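Major capsid protein (Faustovirus, PDB 5J7O) forms the capsid shell of a large double-stranded DNA virus, its double jelly-roll subunits assembling into trimeric capsomers. Local coordinates at the interface of chains A and B. Sequence-based numbering; all coordinates share one arbitrary frame. Chains: chain A/B, major capsid protein.

The three contacts are separate patches between two copies of the protein in a deposited trimer. Contact 1 lies about 57 Å from contact 2 and 50 Å from contact 3, while contacts 2 and 3 are about 38 Å apart, measured between C-alpha centres. No residue is shared. Contact 1 sets strands 473-490 and 503-521 of chain A against B:Asn240 and loop 269-271 of chain B, contact 2 brings two loops together, and contact 3 receives the N-terminal segment of chain B. Contacts 2 and 3 use opposite copies of the 578-588 region, so this stretch serves both sides and may help join the trimer.

Contact 1: the interface of chains A and B. Residues chain A 477-479, 519; chain B 240, 269-271.
A:Glu477 to A:Val479 run in extended conformation along strand 473-490 and face B:Asn240 and the loop residues B:Ala269 to B:Ile271, a strand-to-loop contact between neighbouring double jelly-roll subunits. The glutamate is the main contributor from chain A. Its CG stands anti to the backbone N (chi1 172°), and a bend at chi2 turns the carboxylate toward chain B. There OE2 accepts a hydrogen bond from the backbone N of B:Ala270 at 2.9 Å, the donor lying on the syn side of the carboxylate and somewhat out of its plane. Weak bonds to the same OE2 come from B:Ile271 N and from B:Asn240 ND2, so backbone and side-chain N-H groups gather around one oxygen. The B:Asn240 amide meets the carboxylate tip to tip, the two planes turned 65° apart. Its ND2 is held more firmly by the backbone carbonyl O of A:Pro478, at 2.9 Å, and CG2 of A:Val479 lies against the amide, 3.8 Å from CG of B:Asn240. On the apolar side B:Ile271 runs antiparallel alongside the glutamate stem, its CG1 3.7 Å from CG of A:Glu477. The CD1 end of that isoleucine reaches strand 503-521, touching CG2 of A:Val519 at 4.1 Å.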
loop_
_atom_site.group_PDB
_atom_site.type_symbol
_atom_site.label_atom_id
_atom_site.label_comp_id
_atom_site.label_asym_id
_atom_site.label_seq_id
_atom_site.Cartn_x
_atom_site.Cartn_y
_atom_site.Cartn_z
ATOM N N GLU A 477 2.464 11.839 19.324
ATOM C CA GLU A 477 3.845 11.557 19.716
ATOM C C GLU A 477 4.807 12.164 18.705
ATOM O O GLU A 477 4.846 11.714 17.544
ATOM C CB GLU A 477 4.070 10.048 19.826
ATOM C CG GLU A 477 5.521 9.638 20.032
ATOM C CD GLU A 477 6.001 9.842 21.459
ATOM O OE1 GLU A 477 5.203 10.301 22.303
ATOM O OE2 GLU A 477 7.180 9.536 21.735
ATOM N N PRO A 478 5.597 13.167 19.081
ATOM C CA PRO A 478 6.509 13.787 18.114
ATOM C C PRO A 478 7.665 12.869 17.744
ATOM O O PRO A 478 8.146 12.070 18.550
ATOM C CB PRO A 478 7.015 15.035 18.850
ATOM C CG PRO A 478 6.056 15.248 19.984
ATOM C CD PRO A 478 5.586 13.881 20.367
ATOM N N VAL A 479 8.103 12.997 16.493
ATOM C CA VAL A 479 9.319 12.360 15.997
ATOM C C VAL A 479 10.147 13.443 15.321
ATOM O O VAL A 479 9.664 14.109 14.397
ATOM C CB VAL A 479 9.020 11.209 15.021
ATOM C CG1 VAL A 479 10.308 10.712 14.382
ATOM C CG2 VAL A 479 8.314 10.073 15.744
ATOM N N VAL A 519 -1.020 7.828 18.109
ATOM C CA VAL A 519 -0.918 6.626 18.927
ATOM C C VAL A 519 -2.304 6.290 19.458
ATOM O O VAL A 519 -2.928 7.101 20.151
ATOM C CB VAL A 519 0.089 6.810 20.074
ATOM C CG1 VAL A 519 0.096 5.588 20.976
ATOM C CG2 VAL A 519 1.480 7.074 19.512
ATOM N N ASN B 240 12.674 7.215 18.306
ATOM C CA ASN B 240 12.117 7.475 19.623
ATOM C C ASN B 240 12.493 6.325 20.546
ATOM O O ASN B 240 12.419 5.156 20.158
ATOM C CB ASN B 240 10.594 7.627 19.567
ATOM C CG ASN B 240 10.157 8.899 18.861
ATOM O OD1 ASN B 240 10.920 9.495 18.098
ATOM N ND2 ASN B 240 8.922 9.317 19.111
ATOM N N ALA B 269 10.336 10.948 25.021
ATOM C CA ALA B 269 9.406 10.210 24.183
ATOM C C ALA B 269 8.557 9.268 25.029
ATOM O O ALA B 269 8.991 8.769 26.070
ATOM C CB ALA B 269 10.156 9.419 23.113
ATOM N N ALA B 270 7.327 9.037 24.571
ATOM C CA ALA B 270 6.420 8.115 25.240
ATOM C C ALA B 270 6.436 6.717 24.638
ATOM O O ALA B 270 6.055 5.761 25.322
ATOM C CB ALA B 270 4.988 8.660 25.214
ATOM N N ILE B 271 6.862 6.576 23.382
ATOM C CA ILE B 271 6.965 5.285 22.721
ATOM C C ILE B 271 8.382 5.124 22.182
ATOM O O ILE B 271 9.162 6.075 22.117
ATOM C CB ILE B 271 5.936 5.118 21.583
ATOM C CG1 ILE B 271 6.256 6.075 20.432
ATOM C CG2 ILE B 271 4.522 5.341 22.098
ATOM C CD1 ILE B 271 5.388 5.873 19.210
#

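Contact 2: the interface of chains A and B. Residues chain A 62-64, 66; chain B 578-580.
A:Tyr63 and B:Pro580 form the apolar part of this loop-to-loop contact, their side chains crossing at about a right angle with proline CD and CG above the ring plane near CD2. CD2 of A:Tyr63 lies 3.6 Å from CD of B:Pro580. The tyrosine CG sits between its backbone N and carbonyl carbon (chi1 69°), which directs the ring toward the proline. Next to this packing, B:Gln579 provides the polar grip. Its side-chain NE2 donates to the backbone O of A:Lys64 at 2.9 Å, nearly along the C=O axis and in the plane of the amide. The same NE2 also bonds to O of B:Pro580 in its own chain, on a lone pair of that carbonyl, and this second bond should limit rotation of the amide. The other end of the amide is held less firmly: OE1 of B:Gln579 receives a weak bond from A:Lys64 N at 3.4 Å. The margins are looser. A:Phe66 brings CE1 to 3.9 Å from CB of B:Pro580, and the ring of B:Tyr578 meets the backbone O of A:His62 edge-on, with CE2 3.8 Å away. By reading backbone groups of A:Lys64 with one glutamine amide, the site fastens two loops of neighbouring subunits and probably steadies the trimer.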
loop_
_atom_site.group_PDB
_atom_site.type_symbol
_atom_site.label_atom_id
_atom_site.label_comp_id
_atom_site.label_asym_id
_atom_site.label_seq_id
_atom_site.Cartn_x
_atom_site.Cartn_y
_atom_site.Cartn_z
ATOM N N HIS A 62 -20.080 -21.024 -23.408
ATOM C CA HIS A 62 -21.520 -20.824 -23.378
ATOM C C HIS A 62 -21.885 -19.637 -22.497
ATOM O O HIS A 62 -21.271 -19.395 -21.453
ATOM C CB HIS A 62 -22.231 -22.079 -22.873
ATOM C CG HIS A 62 -23.702 -21.894 -22.658
ATOM N ND1 HIS A 62 -24.639 -22.181 -23.628
ATOM C CD2 HIS A 62 -24.398 -21.445 -21.586
ATOM C CE1 HIS A 62 -25.848 -21.920 -23.161
ATOM N NE2 HIS A 62 -25.729 -21.471 -21.925
ATOM N N TYR A 63 -22.897 -18.896 -22.934
ATOM C CA TYR A 63 -23.518 -17.841 -22.153
ATOM C C TYR A 63 -25.005 -17.862 -22.462
ATOM O O TYR A 63 -25.449 -18.482 -23.432
ATOM C CB TYR A 63 -22.922 -16.466 -22.475
ATOM C CG TYR A 63 -23.271 -15.992 -23.866
ATOM C CD1 TYR A 63 -22.662 -16.553 -24.978
ATOM C CD2 TYR A 63 -24.218 -14.996 -24.069
ATOM C CE1 TYR A 63 -22.982 -16.141 -26.248
ATOM C CE2 TYR A 63 -24.542 -14.571 -25.341
ATOM C CZ TYR A 63 -23.918 -15.146 -26.428
ATOM O OH TYR A 63 -24.230 -14.730 -27.702
ATOM N N LYS A 64 -25.774 -17.192 -21.635
ATOM C CA LYS A 64 -27.175 -17.110 -21.994
ATOM C C LYS A 64 -27.555 -15.666 -22.303
ATOM O O LYS A 64 -27.024 -14.734 -21.691
ATOM C CB LYS A 64 -28.074 -17.659 -20.880
ATOM C CG LYS A 64 -27.527 -17.466 -19.478
ATOM C CD LYS A 64 -28.089 -18.513 -18.527
ATOM C CE LYS A 64 -29.611 -18.507 -18.527
ATOM N NZ LYS A 64 -30.167 -19.504 -17.570
ATOM N N PHE A 66 -29.361 -12.178 -22.165
ATOM C CA PHE A 66 -30.074 -11.456 -21.126
ATOM C C PHE A 66 -31.239 -10.691 -21.737
ATOM O O PHE A 66 -31.168 -10.219 -22.874
ATOM C CB PHE A 66 -29.149 -10.498 -20.366
ATOM C CG PHE A 66 -28.550 -9.413 -21.215
ATOM C CD1 PHE A 66 -27.387 -9.638 -21.931
ATOM C CD2 PHE A 66 -29.135 -8.157 -21.276
ATOM C CE1 PHE A 66 -26.830 -8.639 -22.704
ATOM C CE2 PHE A 66 -28.581 -7.154 -22.049
ATOM C CZ PHE A 66 -27.427 -7.397 -22.764
ATOM N N TYR B 578 -17.370 -12.579 -18.403
ATOM C CA TYR B 578 -17.600 -13.089 -19.750
ATOM C C TYR B 578 -19.069 -12.988 -20.141
ATOM O O TYR B 578 -19.388 -12.672 -21.294
ATOM C CB TYR B 578 -17.122 -14.535 -19.865
ATOM C CG TYR B 578 -17.488 -15.167 -21.186
ATOM C CD1 TYR B 578 -16.870 -14.763 -22.361
ATOM C CD2 TYR B 578 -18.459 -16.157 -21.262
ATOM C CE1 TYR B 578 -17.203 -15.329 -23.576
ATOM C CE2 TYR B 578 -18.798 -16.732 -22.473
ATOM C CZ TYR B 578 -18.166 -16.314 -23.626
ATOM O OH TYR B 578 -18.499 -16.883 -24.833
ATOM N N GLN B 579 -19.970 -13.261 -19.206
ATOM C CA GLN B 579 -21.397 -13.140 -19.469
ATOM C C GLN B 579 -21.727 -11.709 -19.873
ATOM O O GLN B 579 -21.401 -10.774 -19.128
ATOM C CB GLN B 579 -22.207 -13.541 -18.238
ATOM C CG GLN B 579 -23.664 -13.098 -18.281
ATOM C CD GLN B 579 -24.436 -13.721 -19.429
ATOM O OE1 GLN B 579 -24.167 -14.852 -19.831
ATOM N NE2 GLN B 579 -25.398 -12.979 -19.966
ATOM N N PRO B 580 -22.341 -11.488 -21.035
ATOM C CA PRO B 580 -22.692 -10.121 -21.434
ATOM C C PRO B 580 -23.648 -9.484 -20.438
ATOM O O PRO B 580 -24.471 -10.156 -19.813
ATOM C CB PRO B 580 -23.354 -10.305 -22.804
ATOM C CG PRO B 580 -22.865 -11.624 -23.294
ATOM C CD PRO B 580 -22.682 -12.474 -22.075
#

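Contact 3: the interface of chains A and B. Residues chain A 583, 585-588; chain B 9-10, 12, 16, 20.
A:His583 and B:Asp16 meet through a short hydrogen bond between the imidazole NE2 and carboxylate OD1, 2.5 Å apart and nearly straight at 167°. The acceptor lies in the ring plane of the histidine, and NE2 approaches nearly along the C-O axis of OD1, with ring and carboxylate planes 38° apart. The other carboxylate oxygen, OD2, faces ND2 of A:Asn585, but that approach is modelled too short to be trusted as a bond. Beside this pair, B:Asp12 has its CG anti to the backbone N (chi1 -178°), carrying the carboxylate to the start of helix 586-589. Its OD1 accepts from the backbone N of A:Ser587 at 2.9 Å, from above the carboxylate plane. The carboxylate resembles an N-terminal cap for this one-turn helix, supplied by the neighbouring double jelly-roll subunit, and the helix end may modestly stabilise its charge. B:Ile9 adds an apolar wedge, lying alongside A:Asn585 and pointing the other way, its CD1 3.8 Å from CG of the asparagine.

Further out, the two aspartates are tied together within chain B. The backbone N of B:Asp12 donates to the anti lone pair of B:Asp16 OD2, 3.2 Å away, linking the segment ahead of helix 13-19 to that helix. B:Met20 places CE 4.0 Å from CE1 of the A:His583 ring. At the opposite margin, the extended A:Arg588 chain presents one guanidinium face to B:Ile9, whose CD1 methyl sits over its centre, 3.6 Å from CZ of the arginine.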
loop_
_atom_site.group_PDB
_atom_site.type_symbol
_atom_site.label_atom_id
_atom_site.label_comp_id
_atom_site.label_asym_id
_atom_site.label_seq_id
_atom_site.Cartn_x
_atom_site.Cartn_y
_atom_site.Cartn_z
ATOM N N HIS A 583 -28.757 -15.046 10.752
ATOM C CA HIS A 583 -29.232 -13.825 11.386
ATOM C C HIS A 583 -29.619 -14.132 12.825
ATOM O O HIS A 583 -29.673 -15.290 13.244
ATOM C CB HIS A 583 -30.415 -13.224 10.623
ATOM C CG HIS A 583 -31.609 -14.124 10.551
ATOM N ND1 HIS A 583 -31.858 -14.946 9.473
ATOM C CD2 HIS A 583 -32.624 -14.331 11.423
ATOM C CE1 HIS A 583 -32.973 -15.621 9.685
ATOM N NE2 HIS A 583 -33.459 -15.266 10.862
ATOM N N ASN A 585 -32.610 -14.075 15.397
ATOM C CA ASN A 585 -34.067 -14.078 15.389
ATOM C C ASN A 585 -34.606 -12.844 16.106
ATOM O O ASN A 585 -33.956 -12.277 16.988
ATOM C CB ASN A 585 -34.593 -15.351 16.053
ATOM C CG ASN A 585 -33.909 -16.604 15.535
ATOM O OD1 ASN A 585 -32.805 -16.943 15.962
ATOM N ND2 ASN A 585 -34.563 -17.299 14.613
ATOM N N ILE A 586 -35.810 -12.423 15.710
ATOM C CA ILE A 586 -36.371 -11.186 16.247
ATOM C C ILE A 586 -36.689 -11.325 17.731
ATOM O O ILE A 586 -36.550 -10.358 18.492
ATOM C CB ILE A 586 -37.613 -10.766 15.438
ATOM C CG1 ILE A 586 -37.213 -10.383 14.012
ATOM C CG2 ILE A 586 -38.336 -9.605 16.108
ATOM C CD1 ILE A 586 -38.274 -9.589 13.273
ATOM N N SER A 587 -37.110 -12.513 18.169
ATOM C CA SER A 587 -37.421 -12.726 19.581
ATOM C C SER A 587 -36.245 -12.337 20.468
ATOM O O SER A 587 -36.408 -11.630 21.468
ATOM C CB SER A 587 -37.808 -14.186 19.816
ATOM O OG SER A 587 -36.740 -15.056 19.478
ATOM N N ARG A 588 -35.043 -12.786 20.103
ATOM C CA ARG A 588 -33.855 -12.425 20.868
ATOM C C ARG A 588 -33.437 -10.983 20.614
ATOM O O ARG A 588 -32.916 -10.322 21.521
ATOM C CB ARG A 588 -32.711 -13.377 20.529
ATOM C CG ARG A 588 -32.908 -14.786 21.052
ATOM C CD ARG A 588 -31.952 -15.757 20.387
ATOM N NE ARG A 588 -31.957 -17.062 21.041
ATOM C CZ ARG A 588 -31.406 -18.156 20.527
ATOM N NH1 ARG A 588 -30.808 -18.107 19.345
ATOM N NH2 ARG A 588 -31.457 -19.302 21.194
ATOM N N ILE B 9 -33.592 -21.914 16.645
ATOM C CA ILE B 9 -34.973 -21.457 16.771
ATOM C C ILE B 9 -35.792 -21.815 15.535
ATOM O O ILE B 9 -36.825 -22.487 15.643
ATOM C CB ILE B 9 -35.020 -19.944 17.048
ATOM C CG1 ILE B 9 -34.370 -19.642 18.401
ATOM C CG2 ILE B 9 -36.449 -19.446 17.017
ATOM C CD1 ILE B 9 -34.601 -18.233 18.898
ATOM N N ALA B 10 -35.364 -21.324 14.369
ATOM C CA ALA B 10 -35.869 -21.741 13.060
ATOM C C ALA B 10 -37.247 -21.191 12.696
ATOM O O ALA B 10 -37.501 -20.910 11.520
ATOM C CB ALA B 10 -35.894 -23.270 12.957
ATOM N N ASP B 12 -39.297 -18.468 14.316
ATOM C CA ASP B 12 -39.694 -17.315 15.124
ATOM C C ASP B 12 -40.285 -16.250 14.206
ATOM O O ASP B 12 -39.577 -15.387 13.683
ATOM C CB ASP B 12 -38.517 -16.774 15.926
ATOM C CG ASP B 12 -38.904 -15.602 16.806
ATOM O OD1 ASP B 12 -38.475 -14.467 16.512
ATOM O OD2 ASP B 12 -39.647 -15.818 17.787
ATOM N N ASP B 16 -38.513 -15.157 10.246
ATOM C CA ASP B 16 -37.883 -16.461 10.083
ATOM C C ASP B 16 -38.632 -17.349 9.100
ATOM O O ASP B 16 -38.057 -18.321 8.599
ATOM C CB ASP B 16 -37.768 -17.166 11.434
ATOM C CG ASP B 16 -36.629 -16.626 12.273
ATOM O OD1 ASP B 16 -35.758 -15.927 11.714
ATOM O OD2 ASP B 16 -36.592 -16.914 13.487
ATOM N N MET B 20 -35.874 -18.658 6.215
ATOM C CA MET B 20 -35.519 -20.064 6.356
ATOM C C MET B 20 -36.626 -21.025 5.955
ATOM O O MET B 20 -36.316 -22.128 5.498
ATOM C CB MET B 20 -35.094 -20.361 7.803
ATOM C CG MET B 20 -33.816 -19.650 8.206
ATOM S SD MET B 20 -33.403 -19.838 9.949
ATOM C CE MET B 20 -34.816 -19.048 10.706
#